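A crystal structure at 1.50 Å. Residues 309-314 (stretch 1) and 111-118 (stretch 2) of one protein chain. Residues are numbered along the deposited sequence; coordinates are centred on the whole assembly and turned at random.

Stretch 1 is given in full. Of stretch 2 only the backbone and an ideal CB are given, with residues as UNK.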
# COMPACT_ATOMS: atom_id res chain seq x y z
N LEU A 309 -9.43 -4.71 7.20
CA LEU A 309 -10.77 -5.20 7.51
C LEU A 309 -11.45 -4.29 8.53
O LEU A 309 -10.87 -3.98 9.58
CB LEU A 309 -10.69 -6.62 8.07
CG LEU A 309 -10.07 -7.67 7.15
CD1 LEU A 309 -10.02 -9.04 7.84
CD2 LEU A 309 -10.86 -7.77 5.85
N ALA A 310 -12.67 -3.86 8.21
CA ALA A 310 -13.42 -2.94 9.06
C ALA A 310 -14.77 -3.54 9.46
O ALA A 310 -15.26 -4.46 8.81
CB ALA A 310 -13.64 -1.61 8.33
N ILE A 311 -15.37 -2.98 10.51
CA ILE A 311 -16.66 -3.44 11.02
C ILE A 311 -17.65 -2.29 10.94
O ILE A 311 -17.47 -1.26 11.59
CB ILE A 311 -16.53 -3.89 12.49
CG1 ILE A 311 -15.47 -4.98 12.64
CG2 ILE A 311 -17.87 -4.35 13.06
CD1 ILE A 311 -15.22 -5.39 14.09
N PRO A 312 -18.72 -2.44 10.14
CA PRO A 312 -19.72 -1.37 10.05
C PRO A 312 -20.34 -1.00 11.39
O PRO A 312 -20.55 -1.86 12.26
CB PRO A 312 -20.78 -1.98 9.12
CG PRO A 312 -19.99 -2.91 8.24
CD PRO A 312 -18.99 -3.53 9.18
N ALA A 313 -20.65 0.29 11.54
CA ALA A 313 -21.23 0.81 12.77
C ALA A 313 -22.64 0.29 13.04
O ALA A 313 -23.06 0.21 14.19
CB ALA A 313 -21.24 2.34 12.74
N LYS A 314 -23.38 -0.05 11.98
CA LYS A 314 -24.79 -0.43 12.17
C LYS A 314 -25.01 -1.93 12.41
O LYS A 314 -25.96 -2.52 11.91
CB LYS A 314 -25.66 0.09 11.03
CG LYS A 314 -25.42 -0.55 9.68
CD LYS A 314 -26.64 -0.39 8.79
CE LYS A 314 -27.12 1.05 8.76
NZ LYS A 314 -28.14 1.28 7.71
N UNK A 111 -17.65 9.40 7.41
CA UNK A 111 -19.10 9.45 7.26
C UNK A 111 -19.86 8.84 8.45
O UNK A 111 -21.08 8.93 8.52
CB UNK A 111 -19.50 8.72 5.97
N UNK A 112 -19.12 8.23 9.37
CA UNK A 112 -19.70 7.71 10.60
C UNK A 112 -20.24 6.30 10.49
O UNK A 112 -20.95 5.83 11.39
CB UNK A 112 -20.83 8.64 11.06
N UNK A 113 -19.90 5.60 9.41
CA UNK A 113 -20.46 4.26 9.18
C UNK A 113 -19.55 3.09 9.57
O UNK A 113 -19.91 1.94 9.34
CB UNK A 113 -20.82 4.12 7.70
N UNK A 114 -18.38 3.39 10.14
CA UNK A 114 -17.49 2.35 10.65
C UNK A 114 -17.34 2.40 12.17
O UNK A 114 -17.39 3.47 12.78
CB UNK A 114 -16.11 2.48 9.99
N UNK A 115 -17.12 1.24 12.77
CA UNK A 115 -16.89 1.16 14.21
C UNK A 115 -15.46 1.52 14.57
O UNK A 115 -14.52 0.98 13.98
CB UNK A 115 -17.22 -0.24 14.72
N UNK A 116 -15.28 2.44 15.52
CA UNK A 116 -13.97 2.66 16.11
C UNK A 116 -13.66 1.44 16.98
O UNK A 116 -14.45 1.06 17.85
CB UNK A 116 -13.93 3.96 16.92
N UNK A 117 -12.51 0.82 16.73
CA UNK A 117 -12.24 -0.54 17.23
C UNK A 117 -11.54 -0.64 18.58
O UNK A 117 -11.43 -1.73 19.13
CB UNK A 117 -11.39 -1.28 16.20
N UNK A 118 -11.06 0.48 19.11
CA UNK A 118 -10.16 0.42 20.27
C UNK A 118 -10.74 -0.23 21.52
O UNK A 118 -10.07 -1.03 22.18
CB UNK A 118 -9.71 1.84 20.63

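Position 111 lies out of reach of stretch 1: nothing there comes within 5.5 Å of its ideal CB, so the contact sets no preference. The deposited residue is Ser111, with chi1 in the p well and its OG hydrogen-bonded elsewhere in the structure.

Position 112 is decided by its own backbone. Phi/psi of 87/13 would jam a CB against the carbonyl O of the residue before, which by itself calls for glycine, and the deposited residue is Gly112. It is the first residue after a helix to leave helical angles, in a Schellman motif. Gly112 O lies 3.8 Å from Ala313 CB.

At position 113 the main chain does the work. Ala313 N donates to the carbonyl O of 113 at 2.8 Å, with a nearly straight N-H...O angle of 171°, and Pro312 CA approaches the same O of 113 at 3.4 Å in a CA-H...O contact. A water bridges the two stretches, donating to the O of 113 at 2.9 Å and accepting from Lys314 N at 3.0 Å. CA-to-CB points sideways, and the ideal CB of 113 is 5.4 Å from Ala313 CB, so many side chains would fit. The deposited residue is Val113, chi1 m, whose side chain stays beyond contact distance of stretch 1.

Position 114 forms the single beta bridge, the CA of 114 lying 4.4 Å from Pro312 CA. CA-to-CB points away, yet the ideal CB of 114 is 5.1 Å from Ala310 CB, a methyl that a side chain of some length could reach. An aliphatic residue such as leucine, isoleucine or methionine would suit. The deposited residue is Leu114; with chi1 m and chi2 t, Leu114 CD2 comes to 4.0 Å from Ala310 CB.

Position 115 faces acceptors. The N of 115 donates to Ile311 O at 2.8 Å with an angle of 162°, which rules out proline in this bond. CA-to-CB points sideways, and the ideal CB of 115 lies 3.3 Å from Ile311 O and 4.4 Å from Pro312 O, so a short side chain with a donor is favoured: serine or threonine, with alanine a neutral alternative. The deposited residue is Thr115. Chi1 m places Thr115 OG1 3.0 Å from Ile311 O, to which it donates, so one carbonyl receives both the backbone and the side-chain bond. A second water links the stretches, donating to Thr115 O at 2.8 Å and accepting from Ile311 N at 2.9 Å.

Position 116 points away, with nothing of stretch 1 near its ideal CB, leaving the choice open. It is Ala116, which makes no contact.

At position 117 CA-to-CB points toward stretch 1, but the ideal CB has nothing within 5.5 Å. The gap leads toward the apolar end of Ile311, so leucine, methionine or perhaps phenylalanine would suit. The deposited Leu117, chi1 m and chi2 t, spans it: Leu117 CD2 meets Ile311 CD1 at 3.7 Å.

Position 118, helical and out of reach, is unconstrained here. It is Asp118, both carboxylate oxygens hydrogen-bonded elsewhere.

Stretch 2 111-118: SGVLTALD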
# COMPACT_ATOMS: atom_id res chain seq x y z
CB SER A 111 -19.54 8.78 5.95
OG SER A 111 -19.40 7.37 6.00
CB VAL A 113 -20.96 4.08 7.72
CG1 VAL A 113 -21.94 5.17 7.35
CG2 VAL A 113 -19.77 4.05 6.75
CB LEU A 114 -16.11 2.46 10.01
CG LEU A 114 -16.00 2.35 8.49
CD1 LEU A 114 -14.53 2.43 8.10
CD2 LEU A 114 -16.63 1.08 7.98
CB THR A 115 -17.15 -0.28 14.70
OG1 THR A 115 -18.47 -0.69 14.32
CG2 THR A 115 -17.01 -0.39 16.21
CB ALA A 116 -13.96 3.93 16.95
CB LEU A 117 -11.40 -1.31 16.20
CG LEU A 117 -12.05 -1.51 14.83
CD1 LEU A 117 -11.10 -2.23 13.88
CD2 LEU A 117 -13.35 -2.29 14.99
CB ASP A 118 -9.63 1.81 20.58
CG ASP A 118 -9.01 2.46 19.37
OD1 ASP A 118 -9.77 2.96 18.52
OD2 ASP A 118 -7.76 2.43 19.24
O HOH W 1 -22.66 1.09 9.28
O HOH W 2 -14.31 -0.60 11.67
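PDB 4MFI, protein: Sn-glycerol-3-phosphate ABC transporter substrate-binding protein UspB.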